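Local coordinates for protein dextranase (Pseudarthrobacter oxydans, PDB 6NZS) that cuts internal alpha-1,6-glucosidic linkages of dextran as an endo-acting family 49 glycoside hydrolase built on a parallel beta-helix, at residues Lys392-Asp397 / Val413-Trp418; Asp424-Thr429 / Lys472-Glu477; Asn499-Asn504 / Gly544-Asn549. One frame throughout, in Å; residues are numbered along the deposited sequence.

Coming from the N terminus, the chain first meets itself in interaction 1, where 413-418 comes back alongside 392-397 and closes a loop of 15 residues. Interaction 2 then closes a longer loop, bringing 472-477 beside 424-429, and interaction 3 does the same with 544-549 against 499-504. The three follow one another in series; none nests in or crosses another. Interactions 1 and 2 touch where Ser-396 OG probably bonds Asp-424 N and where Trp-416 packs on Met-474. Interactions 2 and 3 use neighbouring strands, 469-482 and 495-507, joined by backbone bonds of Phe-476. Together they tie successive coils of the beta-helix, interaction 1 between the short strands 391-392 and 414-415, the others between long parallel strands.

Interaction 1 of 3, residues Lys392-Asp397 / Val413-Trp418; sequences KMYHSD and VIQWGW
Tyr-394 lays its ring beside the backbone and side chain of Gln-415, with its hydroxyl reaching Trp-418. From CB, a chi1 of -64° sets CG anti to the carbonyl carbon, which starts the ring off toward Gln-415. CD1 and CE1 run past the Gln-415 carbonyl, CE1 coming within 3.4 Å of Gln-415 O at an oblique angle, while Trp-416 CA sits at the ring edge. Further out, CZ nears Gln-415 CG, and OH ends 3.5 Å from that same CG. The hydroxyl also meets the edge of the Trp-418 indole, where Tyr-394 OH is 3.3 Å from CD1. One ring face is covered near its rim by Lys-392 CB, and Arg-421 adds a cation-pi contact.

Under this side chain lies one rung of a parallel beta-helix, the fold of family 49 hydrolases: Lys-392 pairs with Gln-415 in the next coil. Met-393 N donates to Gln-415 O at 2.8 Å, and this is the one backbone hydrogen bond between the two segments. Met-393 passes Ile-414 on its way out, its CG 4.0 Å from Ile-414 CG2, and its chain goes on to Val-426 and Val-428. Its carbonyl fares differently: Met-393 O is buried without a hydrogen-bonding partner, 3.2 Å from Trp-416 CB.

Gln-415 bends at chi2 (65°), and its OE1 takes the Gly-417 N-H in the carbonyl plane, on a lone pair, at 2.8 Å. OE1 accepts a second bond from Ser-453 N, and NE2 is used by Asn-451 and Asp-389, so the amide is gripped at both ends and its rotation is fixed. Asp-389 also takes the Trp-418 NE1 hydrogen, while Lys-392 NZ makes its salt bridge with Asp-369.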
# COMPACT_ATOMS: atom_id res chain seq x y z
N LYS A 392 -6.81 -2.02 -6.16
CA LYS A 392 -7.33 -2.72 -7.33
C LYS A 392 -8.85 -2.76 -7.20
O LYS A 392 -9.41 -3.59 -6.47
CB LYS A 392 -6.70 -4.10 -7.44
CG LYS A 392 -5.22 -4.01 -7.82
CD LYS A 392 -4.39 -5.16 -7.26
CE LYS A 392 -4.66 -6.46 -8.01
NZ LYS A 392 -3.62 -7.51 -7.75
N MET A 393 -9.51 -1.84 -7.90
CA MET A 393 -10.94 -1.61 -7.76
C MET A 393 -11.63 -2.39 -8.88
O MET A 393 -12.01 -1.85 -9.92
CB MET A 393 -11.24 -0.11 -7.83
CG MET A 393 -10.41 0.73 -6.86
SD MET A 393 -10.44 0.15 -5.15
CE MET A 393 -12.18 0.27 -4.75
N TYR A 394 -11.78 -3.69 -8.64
CA TYR A 394 -12.22 -4.61 -9.68
C TYR A 394 -13.59 -5.20 -9.42
O TYR A 394 -14.03 -6.07 -10.19
CB TYR A 394 -11.22 -5.78 -9.82
CG TYR A 394 -9.81 -5.41 -10.27
CD1 TYR A 394 -9.50 -4.13 -10.74
CD2 TYR A 394 -8.79 -6.35 -10.21
CE1 TYR A 394 -8.20 -3.82 -11.15
CE2 TYR A 394 -7.51 -6.05 -10.61
CZ TYR A 394 -7.22 -4.78 -11.09
OH TYR A 394 -5.92 -4.50 -11.48
N HIS A 395 -14.29 -4.78 -8.36
CA HIS A 395 -15.49 -5.48 -7.93
C HIS A 395 -16.55 -4.52 -7.44
O HIS A 395 -16.25 -3.44 -6.92
CB HIS A 395 -15.17 -6.50 -6.83
CG HIS A 395 -14.14 -7.50 -7.24
ND1 HIS A 395 -14.45 -8.65 -7.95
CD2 HIS A 395 -12.79 -7.50 -7.09
CE1 HIS A 395 -13.33 -9.31 -8.20
NE2 HIS A 395 -12.31 -8.63 -7.69
N SER A 396 -17.81 -4.95 -7.56
CA SER A 396 -18.94 -4.15 -7.11
C SER A 396 -19.04 -4.13 -5.59
O SER A 396 -18.51 -5.00 -4.88
CB SER A 396 -20.24 -4.74 -7.67
OG SER A 396 -20.22 -4.70 -9.09
N ASP A 397 -19.73 -3.11 -5.08
CA ASP A 397 -20.12 -3.05 -3.67
C ASP A 397 -18.90 -3.04 -2.75
O ASP A 397 -18.83 -3.79 -1.77
CB ASP A 397 -21.10 -4.18 -3.31
CG ASP A 397 -22.37 -4.14 -4.15
OD1 ASP A 397 -22.85 -3.03 -4.48
OD2 ASP A 397 -22.91 -5.23 -4.46
N VAL A 413 -1.89 4.65 -8.71
CA VAL A 413 -2.40 4.43 -7.36
C VAL A 413 -3.68 3.58 -7.39
O VAL A 413 -3.70 2.46 -6.87
CB VAL A 413 -2.58 5.77 -6.61
CG1 VAL A 413 -3.13 5.52 -5.21
CG2 VAL A 413 -1.25 6.52 -6.53
N ILE A 414 -4.72 4.08 -8.04
CA ILE A 414 -6.01 3.39 -8.18
C ILE A 414 -6.12 2.81 -9.58
O ILE A 414 -5.85 3.50 -10.57
CB ILE A 414 -7.15 4.38 -7.92
CG1 ILE A 414 -7.22 4.74 -6.43
CG2 ILE A 414 -8.48 3.82 -8.42
CD1 ILE A 414 -7.82 6.12 -6.15
N GLN A 415 -6.53 1.53 -9.68
CA GLN A 415 -6.62 0.82 -10.95
C GLN A 415 -7.99 0.16 -11.08
O GLN A 415 -8.43 -0.54 -10.16
CB GLN A 415 -5.56 -0.28 -10.98
CG GLN A 415 -5.56 -1.14 -12.25
CD GLN A 415 -5.19 -0.34 -13.47
OE1 GLN A 415 -6.03 -0.03 -14.31
NE2 GLN A 415 -3.91 0.04 -13.56
N TRP A 416 -8.65 0.33 -12.23
CA TRP A 416 -9.83 -0.48 -12.55
C TRP A 416 -9.80 -1.05 -13.96
O TRP A 416 -10.79 -1.67 -14.39
CB TRP A 416 -11.16 0.24 -12.25
CG TRP A 416 -11.51 1.39 -13.15
CD1 TRP A 416 -12.12 1.33 -14.38
CD2 TRP A 416 -11.30 2.78 -12.88
NE1 TRP A 416 -12.29 2.60 -14.88
CE2 TRP A 416 -11.80 3.51 -13.98
CE3 TRP A 416 -10.75 3.49 -11.80
CZ2 TRP A 416 -11.76 4.90 -14.04
CZ3 TRP A 416 -10.70 4.88 -11.86
CH2 TRP A 416 -11.20 5.57 -12.98
N GLY A 417 -8.69 -0.90 -14.68
CA GLY A 417 -8.57 -1.41 -16.04
C GLY A 417 -7.95 -2.79 -16.14
O GLY A 417 -8.24 -3.67 -15.31
N TRP A 418 -7.11 -2.98 -17.16
CA TRP A 418 -6.43 -4.23 -17.53
C TRP A 418 -7.31 -5.22 -18.29
O TRP A 418 -6.80 -5.96 -19.14
CB TRP A 418 -5.76 -4.94 -16.35
CG TRP A 418 -4.58 -4.23 -15.71
CD1 TRP A 418 -4.47 -3.83 -14.41
CD2 TRP A 418 -3.32 -3.92 -16.33
NE1 TRP A 418 -3.24 -3.26 -14.19
CE2 TRP A 418 -2.51 -3.30 -15.35
CE3 TRP A 418 -2.80 -4.07 -17.63
CZ2 TRP A 418 -1.22 -2.85 -15.61
CZ3 TRP A 418 -1.51 -3.63 -17.89
CH2 TRP A 418 -0.73 -3.01 -16.88

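Interaction 2 of 3, residues Asp424-Thr429 / Lys472-Glu477; sequences DNVNVT and KNMRFE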
# COMPACT_ATOMS: atom_id res chain seq x y z
N ASP A 424 -20.20 -2.01 -10.20
CA ASP A 424 -21.21 -1.05 -9.79
C ASP A 424 -21.03 -0.77 -8.30
O ASP A 424 -20.76 -1.70 -7.52
CB ASP A 424 -22.60 -1.66 -10.05
CG ASP A 424 -23.76 -0.67 -9.91
OD1 ASP A 424 -23.57 0.54 -9.68
OD2 ASP A 424 -24.91 -1.13 -10.05
N ASN A 425 -21.16 0.50 -7.91
CA ASN A 425 -21.30 0.89 -6.51
C ASN A 425 -19.99 0.77 -5.73
O ASN A 425 -19.85 -0.08 -4.85
CB ASN A 425 -22.44 0.14 -5.80
CG ASN A 425 -22.67 0.63 -4.38
OD1 ASN A 425 -22.58 1.82 -4.10
ND2 ASN A 425 -22.96 -0.30 -3.48
N VAL A 426 -19.04 1.64 -6.05
CA VAL A 426 -17.74 1.67 -5.38
C VAL A 426 -17.57 3.04 -4.75
O VAL A 426 -17.85 4.06 -5.39
CB VAL A 426 -16.62 1.38 -6.39
CG1 VAL A 426 -15.26 1.63 -5.77
CG2 VAL A 426 -16.72 -0.06 -6.89
N ASN A 427 -17.11 3.07 -3.50
CA ASN A 427 -16.95 4.32 -2.77
C ASN A 427 -15.61 4.29 -2.05
O ASN A 427 -15.39 3.44 -1.19
CB ASN A 427 -18.08 4.51 -1.75
CG ASN A 427 -19.42 4.79 -2.41
OD1 ASN A 427 -20.23 3.87 -2.62
ND2 ASN A 427 -19.66 6.05 -2.73
N VAL A 428 -14.73 5.24 -2.39
CA VAL A 428 -13.40 5.33 -1.80
C VAL A 428 -13.21 6.74 -1.26
O VAL A 428 -13.15 7.70 -2.04
CB VAL A 428 -12.30 5.01 -2.83
CG1 VAL A 428 -10.90 5.15 -2.21
CG2 VAL A 428 -12.48 3.63 -3.43
N THR A 429 -13.08 6.87 0.06
CA THR A 429 -13.03 8.17 0.70
C THR A 429 -11.75 8.35 1.51
O THR A 429 -11.22 7.40 2.11
CB THR A 429 -14.26 8.41 1.59
OG1 THR A 429 -14.39 7.33 2.52
CG2 THR A 429 -15.52 8.49 0.72
N LYS A 472 -19.49 1.31 -13.58
CA LYS A 472 -20.34 2.46 -13.29
C LYS A 472 -20.44 2.74 -11.80
O LYS A 472 -20.22 1.87 -10.96
CB LYS A 472 -21.75 2.28 -13.90
CG LYS A 472 -22.51 1.10 -13.32
CD LYS A 472 -23.87 0.97 -13.98
CE LYS A 472 -24.67 -0.15 -13.35
NZ LYS A 472 -25.94 -0.37 -14.09
N ASN A 473 -20.81 3.99 -11.49
CA ASN A 473 -21.17 4.39 -10.14
C ASN A 473 -20.00 4.17 -9.17
O ASN A 473 -20.12 3.49 -8.15
CB ASN A 473 -22.44 3.68 -9.67
CG ASN A 473 -23.64 4.04 -10.52
OD1 ASN A 473 -23.81 5.19 -10.92
ND2 ASN A 473 -24.47 3.04 -10.82
N MET A 474 -18.86 4.77 -9.51
CA MET A 474 -17.68 4.73 -8.67
C MET A 474 -17.39 6.15 -8.24
O MET A 474 -17.27 7.05 -9.08
CB MET A 474 -16.48 4.15 -9.43
CG MET A 474 -16.77 2.81 -10.06
SD MET A 474 -15.28 1.81 -10.22
CE MET A 474 -14.32 2.83 -11.31
N ARG A 475 -17.30 6.36 -6.93
CA ARG A 475 -17.07 7.68 -6.36
C ARG A 475 -15.80 7.67 -5.53
O ARG A 475 -15.62 6.81 -4.66
CB ARG A 475 -18.25 8.11 -5.47
CG ARG A 475 -18.11 9.51 -4.88
CD ARG A 475 -19.42 9.95 -4.23
NE ARG A 475 -19.36 11.32 -3.72
CZ ARG A 475 -19.87 12.37 -4.35
NH1 ARG A 475 -20.48 12.23 -5.52
NH2 ARG A 475 -19.77 13.58 -3.80
N PHE A 476 -14.91 8.61 -5.82
CA PHE A 476 -13.65 8.78 -5.10
C PHE A 476 -13.70 10.19 -4.52
O PHE A 476 -13.67 11.17 -5.28
CB PHE A 476 -12.46 8.65 -6.05
CG PHE A 476 -12.43 7.35 -6.80
CD1 PHE A 476 -13.06 7.23 -8.02
CD2 PHE A 476 -11.76 6.26 -6.28
CE1 PHE A 476 -13.03 6.02 -8.72
CE2 PHE A 476 -11.74 5.06 -6.96
CZ PHE A 476 -12.37 4.93 -8.18
N GLU A 477 -13.78 10.31 -3.20
CA GLU A 477 -13.92 11.61 -2.56
C GLU A 477 -12.78 11.83 -1.58
O GLU A 477 -12.61 11.04 -0.64
CB GLU A 477 -15.27 11.75 -1.84
CG GLU A 477 -15.40 13.08 -1.12
CD GLU A 477 -16.83 13.49 -0.83
OE1 GLU A 477 -17.75 12.78 -1.26
OE2 GLU A 477 -17.01 14.54 -0.17
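The carboxylate of Asp-424 and the amide of Asn-473 lie side by side, pointing the same way, with planes 37° apart. Asn-473 ND2 donates to Asp-424 OD1 at 2.9 Å; OD1 lies in the amide plane, while ND2 comes to the syn side of OD1, 32° out of the carboxylate plane. The two strands are neighbours on adjacent coils of a parallel beta-helix, their directions 3° apart. On the face shared with Thr-429 and Glu-477, the Asn-427 amide crosses Arg-475, its ND2 3.7 Å from Arg-475 CB. The edge of that guanidinium is turned to Glu-477 OE1, which forms a salt bridge with Arg-475 NE.

The other face is apolar. Val-426 CB rests 3.9 Å from Met-474 CG, and Val-428 CB meets the Phe-476 ring obliquely at CD2. Met-393 of the preceding coil packs on both valines.

Between the faces, Val-426 and Val-428 each give their N-H and accept through their O, making four bonds with Asn-473 O, Arg-475 N, Arg-475 O and Glu-477 N. At the aspartate end Lys-472 lies across the carboxylate: its CE is 3.5 Å from Asp-424 OD2, while its NZ stays 4.2 Å from OD2, beyond a salt bridge.

Interaction 3 of 3, residues Asn499-Asn504 / Gly544-Asn549; sequences NIHVKN and GLALEN
A parallel strand pair near the C-terminal end of the beta-helix carries a histidine-carboxylate hydrogen bond on one face, between His-501 and Glu-548. His-501 holds CG anti to its backbone N (chi1 -159°), and NE2 gives its hydrogen to Glu-548 OE1 at 2.8 Å. The oxygen lies almost in the ring plane and is approached nearly along its C-O axis, with ring and carboxylate planes 71° apart. Over one face of the imidazole sits the methyl of Ala-546, a CH-pi contact in which CB is 3.5 Å from His-501 ND1.

Glu-548 is extended, and Lys-503 runs beside it, pointing the same way. Lys-503 NZ stands 3.7 Å from Glu-548 OE2, a long salt bridge; a water that accepts from NZ and donates to OE1 links the lysine to the other carboxylate oxygen. OE2 has a second partner in Thr-587 OG1, so both carboxylate oxygens are held. An alanine at His-501 would probably leave Glu-548 OE1 without its ring donor and dependent on that water, and the Ala-546 methyl without the ring face it lies against.

As elsewhere in the solenoid, the opposite face of this coil-to-coil pairing is apolar. Ile-500 CG2 touches Leu-545 CD1 at 3.9 Å, and Val-502 CB meets Leu-547 CD2 at the same distance. The backbone ladder runs from Ile-500 N on Gly-544 O to Asn-504 N on Glu-548 O, with Val-502 bonding through both its N and its O.

Further along, Asn-504 and Asn-549 both take a left-handed backbone conformation, and a second water bridges Asn-504 OD1 to Asn-549 O, 2.7 Å from each. Asn-504 ND2 reaches Asn-478 on the preceding coil, while the Asn-549 amide oxygen accepts from Thr-587 N.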
# COMPACT_ATOMS: atom_id res chain seq x y z
N ASN A 499 -20.91 7.44 -14.81
CA ASN A 499 -21.05 8.04 -13.49
C ASN A 499 -19.85 7.73 -12.58
O ASN A 499 -19.97 7.13 -11.51
CB ASN A 499 -22.38 7.68 -12.82
CG ASN A 499 -22.72 8.62 -11.69
OD1 ASN A 499 -22.40 9.80 -11.74
ND2 ASN A 499 -23.36 8.10 -10.65
N ILE A 500 -18.69 8.18 -13.03
CA ILE A 500 -17.46 8.12 -12.24
C ILE A 500 -17.25 9.51 -11.67
O ILE A 500 -17.27 10.50 -12.41
CB ILE A 500 -16.27 7.71 -13.13
CG1 ILE A 500 -16.61 6.47 -13.97
CG2 ILE A 500 -15.01 7.54 -12.27
CD1 ILE A 500 -16.99 5.24 -13.18
N HIS A 501 -17.08 9.60 -10.35
CA HIS A 501 -16.98 10.89 -9.69
C HIS A 501 -15.67 10.95 -8.93
O HIS A 501 -15.39 10.06 -8.12
CB HIS A 501 -18.17 11.10 -8.74
CG HIS A 501 -18.43 12.53 -8.41
ND1 HIS A 501 -19.50 13.24 -8.93
CD2 HIS A 501 -17.77 13.39 -7.60
CE1 HIS A 501 -19.47 14.48 -8.45
NE2 HIS A 501 -18.43 14.59 -7.64
N VAL A 502 -14.88 11.99 -9.18
CA VAL A 502 -13.64 12.25 -8.46
C VAL A 502 -13.79 13.63 -7.82
O VAL A 502 -13.77 14.65 -8.52
CB VAL A 502 -12.41 12.20 -9.38
CG1 VAL A 502 -11.13 12.43 -8.58
CG2 VAL A 502 -12.35 10.86 -10.11
N LYS A 503 -13.95 13.66 -6.50
CA LYS A 503 -14.19 14.89 -5.77
C LYS A 503 -12.99 15.19 -4.87
O LYS A 503 -12.54 14.31 -4.12
CB LYS A 503 -15.46 14.80 -4.92
CG LYS A 503 -15.79 16.10 -4.20
CD LYS A 503 -17.17 16.04 -3.53
CE LYS A 503 -17.49 17.38 -2.89
NZ LYS A 503 -18.91 17.45 -2.42
N ASN A 504 -12.48 16.41 -4.94
CA ASN A 504 -11.35 16.85 -4.13
C ASN A 504 -10.11 15.97 -4.34
O ASN A 504 -9.43 15.58 -3.38
CB ASN A 504 -11.69 16.99 -2.64
CG ASN A 504 -10.59 17.70 -1.86
OD1 ASN A 504 -9.86 18.53 -2.41
ND2 ASN A 504 -10.45 17.37 -0.58
N GLY A 544 -21.16 10.89 -16.82
CA GLY A 544 -19.84 10.63 -17.36
C GLY A 544 -18.78 10.67 -16.28
O GLY A 544 -18.97 10.13 -15.19
N LEU A 545 -17.66 11.33 -16.56
CA LEU A 545 -16.58 11.51 -15.59
C LEU A 545 -16.68 12.91 -15.00
O LEU A 545 -16.55 13.90 -15.72
CB LEU A 545 -15.23 11.32 -16.28
CG LEU A 545 -13.99 11.61 -15.42
CD1 LEU A 545 -13.90 10.69 -14.20
CD2 LEU A 545 -12.76 11.46 -16.27
N ALA A 546 -16.89 12.99 -13.69
CA ALA A 546 -17.01 14.25 -12.98
C ALA A 546 -15.73 14.51 -12.19
O ALA A 546 -15.36 13.70 -11.34
CB ALA A 546 -18.21 14.23 -12.03
N LEU A 547 -15.07 15.63 -12.47
CA LEU A 547 -13.92 16.11 -11.69
C LEU A 547 -14.39 17.34 -10.93
O LEU A 547 -14.39 18.45 -11.47
CB LEU A 547 -12.74 16.43 -12.59
CG LEU A 547 -12.34 15.31 -13.55
CD1 LEU A 547 -11.24 15.75 -14.50
CD2 LEU A 547 -11.93 14.05 -12.81
N GLU A 548 -14.78 17.15 -9.68
CA GLU A 548 -15.30 18.23 -8.84
C GLU A 548 -14.21 18.65 -7.86
O GLU A 548 -13.71 17.82 -7.09
CB GLU A 548 -16.53 17.74 -8.07
CG GLU A 548 -17.14 18.81 -7.18
CD GLU A 548 -18.36 18.32 -6.41
OE1 GLU A 548 -18.72 17.13 -6.54
OE2 GLU A 548 -18.95 19.14 -5.68
N ASN A 549 -13.82 19.93 -7.89
CA ASN A 549 -12.75 20.43 -7.04
C ASN A 549 -11.45 19.64 -7.23
O ASN A 549 -10.75 19.32 -6.27
CB ASN A 549 -13.15 20.45 -5.56
CG ASN A 549 -14.39 21.25 -5.33
OD1 ASN A 549 -14.67 22.21 -6.05
ND2 ASN A 549 -15.17 20.86 -4.31
O HOH W 1 -20.56 16.36 -4.78
O HOH W 2 -9.23 20.33 -4.31